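Local coordinates for cystathionine beta-lyase family protein, YNBB B.subtilis ortholog (Clostridium acetobutylicum, PDB 3HVY) that probably acts as a pyridoxal-phosphate-dependent carbon-sulfur lyase of the methionine gamma-lyase family and may take part in aluminium resistance, at residues V300-K306 with G407-F411; A308-A312 with R330-Q335; E34-Y38 with Y326-R330; D347-I352 with I420-L425; T186-W190 with Y401-L405. One frame throughout, in Å; residues are numbered along the deposited sequence. Where two conformers were deposited one is given.

In the fold
All five contacts involve the C-terminal part of a fold-type-I pyridoxal-phosphate enzyme. Contacts 1 and 2 lie on successive turns of helix 287-317, centres about 9 Å apart, and touch where A304 CB meets I333 CG2 at 3.8 Å. Contact 3 brings up the long helix 18-55, shares R330 with contact 2 and lies about 9 Å from it between centres. Strands 334-338 and 402-406, neighbours in the antiparallel sheet, connect contact 2 to contact 5, and I352 CD1 against L405 CD1 at 3.6 Å carries the packing on to contact 4. The cofactor is bound covalently at K244; its sequence neighbour N245 packs against T301 of contact 1 and I333 of contact 2.

Contact 1 (V300-K306 with G407-F411); sequences VTIEAVK and GGLTF. With EDO (1,2-ethanediol), chain Y.
E303 and F411 set the orientation of this contact. The glutamate chain leaves helix 287-317 toward the loop and folds back at its second torsion, so that OE1 faces the start of helix 411-422. There it accepts the backbone N-H of F411 (F411 N to E303 OE1 2.8 Å, 157° at the hydrogen) on its anti side, 19° out of the carboxylate plane. With CG anti to N (chi1 170°), the F411 ring swings past the carboxylate and lies beside K306, where K306 CB is 3.8 Å from F411 CD1; E303 O sits at the ring edge. A 1,2-ethanediol, probably from the crystallisation liquor, spans both carboxylate oxygens, its O1 2.6 Å from OE1 of E303 and its O2 2.6 Å from OE2. K306 NZ gives O2 only a weak bond, its main partner being D39.

At the other end size governs. A304 CB rests 3.9 Å from G407 CA, and G407 and G408 have backbone angles that suit glycine, which lets the loop hug the helix. A water links A304 O (2.7 Å) to G407 N (2.9 Å), while V300 CG1 faces L409 CD2 at 4.3 Å. T410 OG1 caps H413 N and bonds Q46 of the second subunit. A buried carboxylate placed at a helix N-terminus, with further donors around it, would probably be stabilised as the anion.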
# COMPACT_ATOMS: atom_id res chain seq x y z
N VAL D 300 -2.86 -23.63 -5.99
CA VAL D 300 -1.43 -23.40 -6.07
C VAL D 300 -0.62 -24.46 -5.32
O VAL D 300 0.42 -24.92 -5.82
CB VAL D 300 -1.08 -21.97 -5.63
CG1 VAL D 300 0.42 -21.78 -5.59
CG2 VAL D 300 -1.71 -20.95 -6.66
N THR D 301 -1.14 -24.92 -4.18
CA THR D 301 -0.48 -25.98 -3.41
C THR D 301 -0.32 -27.23 -4.24
O THR D 301 0.78 -27.79 -4.29
CB THR D 301 -1.22 -26.28 -2.09
OG1 THR D 301 -1.20 -25.12 -1.25
CG2 THR D 301 -0.70 -27.51 -1.34
N ILE D 302 -1.34 -27.59 -5.03
CA ILE D 302 -1.32 -28.79 -5.81
C ILE D 302 -0.48 -28.63 -7.05
O ILE D 302 0.09 -29.60 -7.54
CB ILE D 302 -2.74 -29.32 -6.06
CG1 ILE D 302 -3.35 -29.79 -4.72
CG2 ILE D 302 -2.79 -30.52 -7.14
CD1 ILE D 302 -2.66 -31.03 -4.10
N GLU D 303 -0.33 -27.41 -7.56
CA GLU D 303 0.66 -27.17 -8.60
C GLU D 303 2.07 -27.53 -8.07
O GLU D 303 2.87 -28.14 -8.78
CB GLU D 303 0.65 -25.73 -9.06
CG GLU D 303 -0.64 -25.28 -9.77
CD GLU D 303 -0.93 -26.09 -11.02
OE1 GLU D 303 -0.12 -26.03 -11.98
OE2 GLU D 303 -1.97 -26.79 -11.06
N ALA D 304 2.35 -27.16 -6.82
CA ALA D 304 3.68 -27.41 -6.23
C ALA D 304 3.84 -28.91 -5.94
O ALA D 304 4.90 -29.46 -6.19
CB ALA D 304 3.85 -26.56 -4.98
N VAL D 305 2.78 -29.57 -5.49
CA VAL D 305 2.79 -31.00 -5.30
C VAL D 305 3.10 -31.70 -6.62
O VAL D 305 3.97 -32.57 -6.66
CB VAL D 305 1.51 -31.55 -4.66
CG1 VAL D 305 1.58 -33.10 -4.53
CG2 VAL D 305 1.23 -30.93 -3.24
N LYS D 306 2.41 -31.35 -7.70
CA LYS D 306 2.67 -31.92 -9.01
C LYS D 306 4.09 -31.71 -9.42
O LYS D 306 4.67 -32.60 -9.98
CB LYS D 306 1.70 -31.37 -10.03
CG LYS D 306 0.28 -31.89 -9.82
CD LYS D 306 -0.69 -31.34 -10.92
CE LYS D 306 -2.13 -31.81 -10.68
NZ LYS D 306 -3.12 -31.50 -11.76
N GLY D 407 8.05 -25.92 -4.26
CA GLY D 407 7.33 -24.80 -4.80
C GLY D 407 7.16 -24.84 -6.29
O GLY D 407 7.67 -25.71 -6.95
N GLY D 408 6.41 -23.86 -6.76
CA GLY D 408 6.08 -23.68 -8.14
C GLY D 408 4.67 -23.10 -8.22
O GLY D 408 3.67 -23.82 -7.99
N LEU D 409 4.59 -21.81 -8.54
CA LEU D 409 3.28 -21.16 -8.66
C LEU D 409 2.46 -21.86 -9.71
O LEU D 409 1.23 -21.85 -9.66
CB LEU D 409 3.41 -19.69 -8.99
CG LEU D 409 4.13 -18.84 -7.93
CD1 LEU D 409 4.51 -17.49 -8.49
CD2 LEU D 409 3.34 -18.73 -6.60
N THR D 410 3.13 -22.45 -10.71
CA THR D 410 2.43 -23.25 -11.70
C THR D 410 3.26 -24.49 -11.93
O THR D 410 4.51 -24.52 -11.71
CB THR D 410 2.22 -22.52 -13.03
OG1 THR D 410 3.46 -22.41 -13.73
CG2 THR D 410 1.61 -21.18 -12.85
N PHE D 411 2.58 -25.57 -12.29
CA PHE D 411 3.30 -26.79 -12.60
C PHE D 411 4.22 -26.58 -13.81
O PHE D 411 5.35 -27.13 -13.87
CB PHE D 411 2.33 -27.94 -12.90
CG PHE D 411 2.98 -29.14 -13.44
CD1 PHE D 411 3.90 -29.84 -12.68
CD2 PHE D 411 2.72 -29.57 -14.73
CE1 PHE D 411 4.52 -30.92 -13.17
CE2 PHE D 411 3.35 -30.64 -15.24
CZ PHE D 411 4.26 -31.34 -14.46
C1 EDO Y . -1.50 -28.36 -14.47
O1 EDO Y . -0.77 -27.18 -14.21
C2 EDO Y . -1.70 -29.12 -13.18
O2 EDO Y . -2.92 -28.79 -12.50
O HOH W 1 7.05 -28.62 -4.76

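Contact 2 (A308-A312 with R330-Q335); sequences AVFCA and RTDIIQ
Q335 points from its strand straight at A308 on helix 287-317, and its side chain can be traced along the helix surface. CB meets the methyl of A308 (CB to CB 4.1 Å). CG, anti to the backbone N (chi1 -174°), passes A308 O at 3.6 Å and also touches C311 SG at 4.1 Å. A bend at the second torsion (56°) then lays the amide against A312, whose small CB lies 3.4 Å from Q335 OE1. That oxygen is gripped end-on by both terminal nitrogens of R330: NH1 at 2.8 Å, nearly along the C=O axis, and NH2 at 2.9 Å. The two donors probably offset the closeness of Q335 OE1 to A308 O (3.2 Å), another acceptor, which itself takes the helical N-H of A312. NE2 turns to P324 O. Over one face of the guanidinium, V309 CG2 stands 3.8 Å from CZ of R330, and A312 CB lies at its edge. Alanines suit the helix here because they leave width for these two long polar chains. The contact thus joins helix 287-317 to strand 334-338, which lies between edge strand 321-323 and strand 402-406, while V309 also reaches helix 18-55 through V31, F35 and Y38.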
# COMPACT_ATOMS: atom_id res chain seq x y z
N ALA D 308 6.66 -31.44 -7.42
CA ALA D 308 7.48 -32.31 -6.59
C ALA D 308 7.48 -33.79 -7.12
O ALA D 308 8.52 -34.43 -7.27
CB ALA D 308 6.94 -32.26 -5.11
N VAL D 309 6.29 -34.28 -7.44
CA VAL D 309 6.05 -35.64 -7.93
C VAL D 309 6.68 -35.86 -9.28
O VAL D 309 7.27 -36.89 -9.52
CB VAL D 309 4.51 -35.94 -7.92
CG1 VAL D 309 4.16 -37.22 -8.70
CG2 VAL D 309 3.95 -36.02 -6.44
N PHE D 310 6.53 -34.89 -10.19
CA PHE D 310 7.20 -34.95 -11.50
C PHE D 310 8.72 -34.90 -11.30
O PHE D 310 9.48 -35.66 -11.91
CB PHE D 310 6.76 -33.76 -12.37
CG PHE D 310 7.56 -33.61 -13.64
CD1 PHE D 310 7.37 -34.47 -14.71
CD2 PHE D 310 8.55 -32.65 -13.75
CE1 PHE D 310 8.12 -34.33 -15.87
CE2 PHE D 310 9.33 -32.53 -14.88
CZ PHE D 310 9.11 -33.36 -15.95
N CYS D 311 9.19 -34.03 -10.44
CA CYS D 311 10.64 -34.00 -10.16
C CYS D 311 11.16 -35.38 -9.66
O CYS D 311 12.18 -35.89 -10.13
CB CYS D 311 10.93 -32.91 -9.13
SG CYS D 311 12.68 -32.81 -8.66
N ALA D 312 10.49 -35.94 -8.65
CA ALA D 312 10.76 -37.27 -8.13
C ALA D 312 10.92 -38.31 -9.26
O ALA D 312 11.86 -39.07 -9.26
CB ALA D 312 9.59 -37.73 -7.15
N ARG D 330 1.76 -37.62 -0.99
CA ARG D 330 2.38 -36.53 -0.27
C ARG D 330 1.58 -35.93 0.87
O ARG D 330 0.34 -36.00 0.93
CB ARG D 330 2.73 -35.44 -1.29
CG ARG D 330 3.53 -35.92 -2.51
CD ARG D 330 4.70 -36.69 -2.09
NE ARG D 330 5.49 -37.35 -3.15
CZ ARG D 330 6.55 -36.79 -3.74
NH1 ARG D 330 6.89 -35.56 -3.46
NH2 ARG D 330 7.26 -37.46 -4.62
N THR D 331 2.34 -35.36 1.79
CA THR D 331 1.78 -34.60 2.87
C THR D 331 2.26 -33.18 2.91
O THR D 331 1.64 -32.32 3.58
CB THR D 331 2.05 -35.30 4.22
OG1 THR D 331 1.13 -34.80 5.18
CG2 THR D 331 3.47 -35.07 4.72
N ASP D 332 3.41 -32.91 2.24
CA ASP D 332 3.91 -31.57 2.06
C ASP D 332 4.42 -31.38 0.61
O ASP D 332 4.28 -32.27 -0.21
CB ASP D 332 4.95 -31.21 3.11
CG ASP D 332 6.20 -32.01 2.97
OD1 ASP D 332 6.46 -32.44 1.84
OD2 ASP D 332 6.94 -32.18 3.96
N ILE D 333 4.93 -30.20 0.31
CA ILE D 333 5.38 -29.85 -1.05
C ILE D 333 6.88 -30.08 -1.31
O ILE D 333 7.39 -29.73 -2.37
CB ILE D 333 5.04 -28.37 -1.44
CG1 ILE D 333 5.69 -27.37 -0.50
CG2 ILE D 333 3.50 -28.13 -1.49
CD1 ILE D 333 5.72 -25.93 -1.04
N ILE D 334 7.56 -30.71 -0.38
CA ILE D 334 9.00 -30.86 -0.49
C ILE D 334 9.41 -32.13 -1.24
O ILE D 334 8.78 -33.17 -1.08
CB ILE D 334 9.66 -30.95 0.89
CG1 ILE D 334 9.23 -29.79 1.79
CG2 ILE D 334 11.20 -31.04 0.75
CD1 ILE D 334 9.44 -28.46 1.18
N GLN D 335 10.50 -32.02 -2.05
CA GLN D 335 11.06 -33.14 -2.75
C GLN D 335 12.55 -33.13 -2.50
O GLN D 335 13.19 -32.10 -2.74
CB GLN D 335 10.89 -33.03 -4.27
CG GLN D 335 11.36 -34.26 -5.04
CD GLN D 335 10.68 -35.54 -4.56
OE1 GLN D 335 9.46 -35.59 -4.49
NE2 GLN D 335 11.47 -36.59 -4.25

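Contact 3 (E34-Y38 with Y326-R330); sequences EFKYY and YNDKR
E34 on helix 18-55 comes closest to the loop at N327, CA to CA 6.6 Å, so the backbones stay well apart and side chains bridge the gap. K329 does most of this. Its chain bends at the second torsion and again at the fourth (chi4 -78°), laying the methylenes over one face of Y37 before the ammonium turns to E34. K329 CE stands 3.4 Å from the centroid of the Y37 ring, 9° off the normal, a CH-pi contact over the centre of the face; K329 NZ, 4.8 Å from the same centroid, adds a cation-pi interaction. The ammonium ends in a salt bridge, K329 NZ to E34 OE1 2.7 Å, using the syn lone pair of the carboxylate. The long lysine suits a place that needs an aliphatic middle and a charged tip.

Y38 reaches in with its hydroxyl, which accepts the backbone N-H of R330 (N to OH 3.1 Å, 153° at the hydrogen) and also touches R330 CG. A water lies between the two segments, 2.7 Å from Y38 OH, 2.6 Å from Y326 O and 3.0 Å from E34 OE1. Within the loop, NE of R330 bonds D328 O almost in the guanidinium plane, while its terminal nitrogens go to Q335.

Around this, helix 287-317 covers a further flank: F35 packs on K306, and Y326 rests on E316 and makes a cation-pi pair with R313. The loop between strands 321-323 and 334-338 is thereby held between the two helices.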
# COMPACT_ATOMS: atom_id res chain seq x y z
N GLU D 34 -1.01 -40.35 -10.64
CA GLU D 34 -0.80 -39.60 -9.42
C GLU D 34 -1.48 -38.21 -9.52
O GLU D 34 -2.10 -37.75 -8.59
CB GLU D 34 0.69 -39.40 -9.15
CG GLU D 34 1.51 -40.63 -9.04
CD GLU D 34 0.89 -41.67 -8.16
OE1 GLU D 34 0.59 -41.37 -6.99
OE2 GLU D 34 0.74 -42.81 -8.64
N PHE D 35 -1.27 -37.51 -10.63
CA PHE D 35 -1.83 -36.19 -10.82
C PHE D 35 -3.37 -36.20 -10.69
O PHE D 35 -3.98 -35.28 -10.12
CB PHE D 35 -1.40 -35.61 -12.18
CG PHE D 35 -0.00 -35.02 -12.21
CD1 PHE D 35 0.94 -35.33 -11.24
CD2 PHE D 35 0.39 -34.23 -13.28
CE1 PHE D 35 2.26 -34.83 -11.32
CE2 PHE D 35 1.65 -33.69 -13.34
CZ PHE D 35 2.59 -33.96 -12.37
N LYS D 36 -4.01 -37.22 -11.23
CA LYS D 36 -5.48 -37.32 -11.14
C LYS D 36 -5.93 -37.50 -9.70
O LYS D 36 -6.98 -37.00 -9.27
CB LYS D 36 -6.02 -38.48 -12.03
CG LYS D 36 -5.92 -38.14 -13.53
CD LYS D 36 -6.48 -39.23 -14.48
N TYR D 37 -5.13 -38.22 -8.95
CA TYR D 37 -5.41 -38.40 -7.55
C TYR D 37 -5.35 -37.05 -6.82
O TYR D 37 -6.21 -36.75 -5.99
CB TYR D 37 -4.40 -39.40 -6.98
CG TYR D 37 -4.40 -39.52 -5.48
CD1 TYR D 37 -3.59 -38.70 -4.71
CD2 TYR D 37 -5.16 -40.50 -4.83
CE1 TYR D 37 -3.57 -38.82 -3.36
CE2 TYR D 37 -5.15 -40.63 -3.49
CZ TYR D 37 -4.35 -39.78 -2.75
OH TYR D 37 -4.30 -39.89 -1.41
N TYR D 38 -4.33 -36.25 -7.11
CA TYR D 38 -4.24 -34.92 -6.46
C TYR D 38 -5.34 -33.98 -6.87
O TYR D 38 -5.76 -33.12 -6.06
CB TYR D 38 -2.87 -34.29 -6.64
CG TYR D 38 -1.81 -35.10 -5.91
CD1 TYR D 38 -1.82 -35.21 -4.53
CD2 TYR D 38 -0.85 -35.82 -6.61
CE1 TYR D 38 -0.86 -36.01 -3.88
CE2 TYR D 38 0.09 -36.61 -5.96
CZ TYR D 38 0.08 -36.70 -4.62
OH TYR D 38 1.00 -37.54 -4.00
N TYR D 326 7.81 -40.92 -6.44
CA TYR D 326 6.74 -40.30 -7.19
C TYR D 326 5.36 -40.78 -6.83
O TYR D 326 4.41 -40.02 -6.90
CB TYR D 326 6.99 -40.50 -8.69
CG TYR D 326 6.67 -41.84 -9.27
CD1 TYR D 326 7.44 -42.95 -8.96
CD2 TYR D 326 5.63 -41.99 -10.19
CE1 TYR D 326 7.20 -44.16 -9.51
CE2 TYR D 326 5.40 -43.23 -10.79
CZ TYR D 326 6.18 -44.30 -10.44
OH TYR D 326 6.00 -45.53 -10.99
N ASN D 327 5.26 -42.03 -6.43
CA ASN D 327 3.99 -42.61 -6.08
C ASN D 327 3.77 -42.76 -4.61
O ASN D 327 2.82 -43.41 -4.25
CB ASN D 327 3.72 -43.90 -6.83
CG ASN D 327 4.63 -45.03 -6.39
OD1 ASN D 327 5.62 -44.81 -5.72
ND2 ASN D 327 4.29 -46.23 -6.78
N ASP D 328 4.64 -42.18 -3.77
CA ASP D 328 4.36 -42.00 -2.35
C ASP D 328 3.45 -40.80 -2.23
O ASP D 328 3.82 -39.70 -2.64
CB ASP D 328 5.62 -41.65 -1.54
CG ASP D 328 6.55 -42.83 -1.39
OD1 ASP D 328 6.06 -43.97 -1.28
OD2 ASP D 328 7.77 -42.61 -1.32
N LYS D 329 2.25 -41.01 -1.71
CA LYS D 329 1.29 -39.92 -1.59
C LYS D 329 1.80 -38.87 -0.57
O LYS D 329 2.28 -39.19 0.51
CB LYS D 329 -0.13 -40.42 -1.26
CG LYS D 329 -0.74 -41.40 -2.36
CD LYS D 329 -0.81 -40.79 -3.78
CE LYS D 329 -1.64 -41.62 -4.78
NZ LYS D 329 -0.95 -42.82 -5.32
N ARG D 330 1.76 -37.62 -0.99
CA ARG D 330 2.38 -36.53 -0.27
C ARG D 330 1.58 -35.93 0.87
O ARG D 330 0.34 -36.00 0.93
CB ARG D 330 2.73 -35.44 -1.29
CG ARG D 330 3.53 -35.92 -2.51
CD ARG D 330 4.70 -36.69 -2.09
NE ARG D 330 5.49 -37.35 -3.15
CZ ARG D 330 6.55 -36.79 -3.74
NH1 ARG D 330 6.89 -35.56 -3.46
NH2 ARG D 330 7.26 -37.46 -4.62
O HOH W 2 2.27 -39.32 -5.56

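Contact 4 (D347-I352 with I420-L425); sequences DFIKGI and IALSKL
G351 and A421 let two helices of the C-terminal alpha/beta domain pack at very close range: a close helix-helix contact in which the CA atoms of G351 and A421 are 4.2 Å apart. Glycine fits because a CA hydrogen, with no side chain, is what faces the partner helix at this point.

Apolar contacts surround this close approach. The A421 methyl sits over one face of the F348 ring, toward its rim, as a CH-pi contact (A421 CB to the ring centroid 3.8 Å). That ring gets there with CG anti to the backbone N (chi1 -179°). The same methyl also presses on F348 O at 3.4 Å. Beyond it, L425 closes the end of the contact, its CD1 4.4 Å from F348 CD1 and its CD2 3.8 Å from D347 CB. M315 of helix 287-317 packs against both F348 and L422.

Polar groups are looser. K424 folds its chain over G351 toward D347 O, a carbonyl already bonded by G351 N, but with torsions far from the usual ones (chi3 -19°) the placing of the lysine end is doubtful. The salt bridge of D347 is with K343, one turn earlier on its own helix.

On the side nearer the sheet, where I349 and I352 pack on A379, the branch tip of I352 meets the alanine: I352 CD1 to A421 CB, 3.8 Å.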
# COMPACT_ATOMS: atom_id res chain seq x y z
N ASP D 347 25.29 -27.61 -9.18
CA ASP D 347 24.86 -27.34 -10.53
C ASP D 347 23.33 -27.37 -10.63
O ASP D 347 22.75 -26.57 -11.35
CB ASP D 347 25.47 -28.34 -11.51
CG ASP D 347 26.96 -28.05 -11.82
OD1 ASP D 347 27.52 -27.06 -11.28
OD2 ASP D 347 27.57 -28.83 -12.61
N PHE D 348 22.69 -28.30 -9.93
CA PHE D 348 21.24 -28.45 -10.01
C PHE D 348 20.54 -27.24 -9.40
O PHE D 348 19.58 -26.68 -9.99
CB PHE D 348 20.79 -29.74 -9.32
CG PHE D 348 19.29 -29.96 -9.40
CD1 PHE D 348 18.75 -30.66 -10.48
CD2 PHE D 348 18.44 -29.51 -8.39
CE1 PHE D 348 17.36 -30.88 -10.57
CE2 PHE D 348 17.06 -29.71 -8.47
CZ PHE D 348 16.53 -30.41 -9.56
N ILE D 349 21.02 -26.84 -8.22
CA ILE D 349 20.46 -25.70 -7.48
C ILE D 349 20.66 -24.41 -8.25
O ILE D 349 19.71 -23.63 -8.42
CB ILE D 349 20.98 -25.64 -6.03
CG1 ILE D 349 20.42 -26.88 -5.29
CG2 ILE D 349 20.50 -24.40 -5.32
CD1 ILE D 349 20.49 -26.84 -3.82
N LYS D 350 21.86 -24.21 -8.79
CA LYS D 350 22.11 -23.05 -9.65
C LYS D 350 21.18 -23.04 -10.88
O LYS D 350 20.72 -21.98 -11.33
CB LYS D 350 23.57 -23.00 -10.08
CG LYS D 350 24.55 -22.55 -9.00
CD LYS D 350 26.01 -22.68 -9.54
CE LYS D 350 27.08 -22.03 -8.66
NZ LYS D 350 27.54 -20.65 -9.12
N GLY D 351 20.89 -24.21 -11.41
CA GLY D 351 20.01 -24.31 -12.55
C GLY D 351 18.61 -23.87 -12.18
O GLY D 351 17.94 -23.22 -12.98
N ILE D 352 18.17 -24.19 -10.95
CA ILE D 352 16.87 -23.78 -10.48
C ILE D 352 16.81 -22.25 -10.45
O ILE D 352 15.86 -21.66 -10.93
CB ILE D 352 16.50 -24.37 -9.09
CG1 ILE D 352 16.29 -25.89 -9.22
CG2 ILE D 352 15.16 -23.72 -8.53
CD1 ILE D 352 15.16 -26.33 -10.13
N ILE D 420 15.45 -27.55 -16.94
CA ILE D 420 16.60 -26.69 -17.05
C ILE D 420 17.68 -27.16 -16.09
O ILE D 420 18.81 -27.37 -16.49
CB ILE D 420 16.25 -25.21 -16.78
CG1 ILE D 420 15.42 -24.68 -17.93
CG2 ILE D 420 17.52 -24.37 -16.61
CD1 ILE D 420 14.60 -23.42 -17.58
N ALA D 421 17.32 -27.39 -14.85
CA ALA D 421 18.29 -27.88 -13.89
C ALA D 421 18.90 -29.25 -14.29
O ALA D 421 20.13 -29.46 -14.22
CB ALA D 421 17.64 -27.95 -12.51
N LEU D 422 18.06 -30.20 -14.69
CA LEU D 422 18.54 -31.54 -15.06
C LEU D 422 19.49 -31.52 -16.27
O LEU D 422 20.42 -32.31 -16.34
CB LEU D 422 17.34 -32.46 -15.34
CG LEU D 422 17.64 -33.92 -15.76
CD1 LEU D 422 18.62 -34.64 -14.80
CD2 LEU D 422 16.30 -34.73 -15.93
N SER D 423 19.23 -30.60 -17.20
CA SER D 423 20.05 -30.45 -18.41
C SER D 423 21.44 -29.89 -18.11
O SER D 423 22.27 -29.77 -19.00
CB SER D 423 19.35 -29.56 -19.42
OG SER D 423 18.13 -30.15 -19.86
N LYS D 424 21.67 -29.51 -16.86
CA LYS D 424 23.01 -29.20 -16.40
C LYS D 424 23.75 -30.44 -15.86
O LYS D 424 24.94 -30.37 -15.60
CB LYS D 424 22.97 -28.13 -15.33
CG LYS D 424 22.16 -26.91 -15.76
CD LYS D 424 22.69 -25.61 -15.27
CE LYS D 424 23.63 -25.81 -14.06
NZ LYS D 424 24.02 -24.60 -13.26
N LEU D 425 23.07 -31.56 -15.68
CA LEU D 425 23.73 -32.75 -15.17
C LEU D 425 23.84 -33.86 -16.21
O LEU D 425 24.85 -34.58 -16.23
CB LEU D 425 22.99 -33.33 -13.94
CG LEU D 425 22.54 -32.46 -12.79
CD1 LEU D 425 21.94 -33.38 -11.73
CD2 LEU D 425 23.61 -31.58 -12.22

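Contact 5 (T186-W190 with Y401-L405); sequences TGYGW and YIGYL
The Y404 ring receives Y188 over one face and G189 at its edge. Y188 CD1 stands 3.5 Å from Y404 CE2, displaced toward the rim, and the two ring planes are inclined at 33° with centroids 5.0 Å apart, so they meet obliquely. G189 O lies at the edge of the Y404 ring, near its plane, 3.0 Å from Y404 OH; the hydroxyl may donate to it, but another acceptor competes for the proton. The W190 indole meets I402 at a slant as well, W190 CE3 to I402 CD1 3.7 Å, which CG anti to the backbone N (chi1 -170°) makes possible by swinging the ring back to the strand. K338 adds a cation-pi contact to the indole, and Y188 OH bonds D394 on the next strand.

Tyrosine suits both places, since each ring packs while its hydroxyl seeks a polar partner. The backbone of G187 and G189 lies beside the Y404 ring and hydroxyl.

Y188 is the centre of an inverse gamma turn, closed by a weak G189 N to G187 O bond of 3.0 Å. By this turn the loop after strand 177-183 of the seven-stranded sheet docks on strand 402-406, a contact between the large and C-terminal domains of the fold-type-I architecture.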
# COMPACT_ATOMS: atom_id res chain seq x y z
N THR D 186 9.49 -33.03 7.30
CA THR D 186 10.85 -33.38 7.69
C THR D 186 11.74 -32.18 7.38
O THR D 186 11.47 -31.40 6.45
CB THR D 186 11.39 -34.55 6.79
OG1 THR D 186 10.51 -35.67 6.90
CG2 THR D 186 12.85 -34.93 7.10
N GLY D 187 12.82 -31.98 8.09
CA GLY D 187 13.68 -30.89 7.57
C GLY D 187 14.73 -31.41 6.58
O GLY D 187 14.45 -32.03 5.55
N TYR D 188 15.98 -31.16 6.93
CA TYR D 188 17.06 -31.63 6.12
C TYR D 188 17.41 -33.05 6.52
O TYR D 188 18.38 -33.27 7.22
CB TYR D 188 18.29 -30.74 6.28
CG TYR D 188 18.22 -29.39 5.62
CD1 TYR D 188 17.41 -29.16 4.51
CD2 TYR D 188 19.03 -28.35 6.06
CE1 TYR D 188 17.37 -27.94 3.89
CE2 TYR D 188 19.02 -27.12 5.45
CZ TYR D 188 18.19 -26.92 4.36
OH TYR D 188 18.17 -25.69 3.74
N GLY D 189 16.63 -34.03 6.09
CA GLY D 189 17.01 -35.41 6.37
C GLY D 189 16.75 -36.32 5.19
O GLY D 189 16.64 -35.87 4.05
N TRP D 190 16.67 -37.60 5.46
CA TRP D 190 16.31 -38.55 4.45
C TRP D 190 15.23 -39.40 5.10
O TRP D 190 15.43 -40.56 5.40
CB TRP D 190 17.52 -39.34 3.98
CG TRP D 190 17.25 -40.16 2.76
CD1 TRP D 190 17.00 -41.49 2.72
CD2 TRP D 190 17.14 -39.69 1.40
NE1 TRP D 190 16.78 -41.90 1.44
CE2 TRP D 190 16.86 -40.81 0.60
CE3 TRP D 190 17.23 -38.43 0.79
CZ2 TRP D 190 16.68 -40.72 -0.79
CZ3 TRP D 190 17.08 -38.35 -0.59
CH2 TRP D 190 16.81 -39.47 -1.36
N TYR D 401 25.00 -35.26 -0.18
CA TYR D 401 24.62 -34.18 -1.13
C TYR D 401 23.20 -34.31 -1.64
O TYR D 401 22.93 -34.40 -2.84
CB TYR D 401 25.63 -34.08 -2.28
CG TYR D 401 27.05 -33.99 -1.76
CD1 TYR D 401 27.50 -32.83 -1.15
CD2 TYR D 401 27.89 -35.10 -1.77
CE1 TYR D 401 28.79 -32.75 -0.61
CE2 TYR D 401 29.16 -35.05 -1.23
CZ TYR D 401 29.61 -33.87 -0.65
OH TYR D 401 30.90 -33.82 -0.14
N ILE D 402 22.29 -34.27 -0.66
CA ILE D 402 20.89 -34.28 -0.91
C ILE D 402 20.47 -32.87 -1.13
O ILE D 402 20.84 -31.95 -0.38
CB ILE D 402 20.13 -34.80 0.31
CG1 ILE D 402 20.49 -36.27 0.60
CG2 ILE D 402 18.61 -34.60 0.10
CD1 ILE D 402 20.27 -36.72 2.02
N GLY D 403 19.64 -32.66 -2.15
CA GLY D 403 19.08 -31.36 -2.38
C GLY D 403 17.58 -31.35 -2.19
O GLY D 403 16.89 -32.37 -2.41
N TYR D 404 17.05 -30.17 -1.84
CA TYR D 404 15.65 -30.06 -1.53
C TYR D 404 15.01 -29.03 -2.41
O TYR D 404 15.43 -27.88 -2.40
CB TYR D 404 15.46 -29.72 -0.05
CG TYR D 404 16.16 -30.71 0.85
CD1 TYR D 404 15.51 -31.80 1.38
CD2 TYR D 404 17.49 -30.55 1.16
CE1 TYR D 404 16.19 -32.71 2.20
CE2 TYR D 404 18.15 -31.43 1.94
CZ TYR D 404 17.49 -32.52 2.46
OH TYR D 404 18.18 -33.43 3.28
N LEU D 405 14.01 -29.46 -3.18
CA LEU D 405 13.26 -28.62 -4.10
C LEU D 405 11.86 -28.46 -3.57
O LEU D 405 11.27 -29.40 -3.05
CB LEU D 405 13.18 -29.29 -5.48
CG LEU D 405 12.38 -28.55 -6.56
CD1 LEU D 405 13.30 -27.63 -7.29
CD2 LEU D 405 11.70 -29.45 -7.56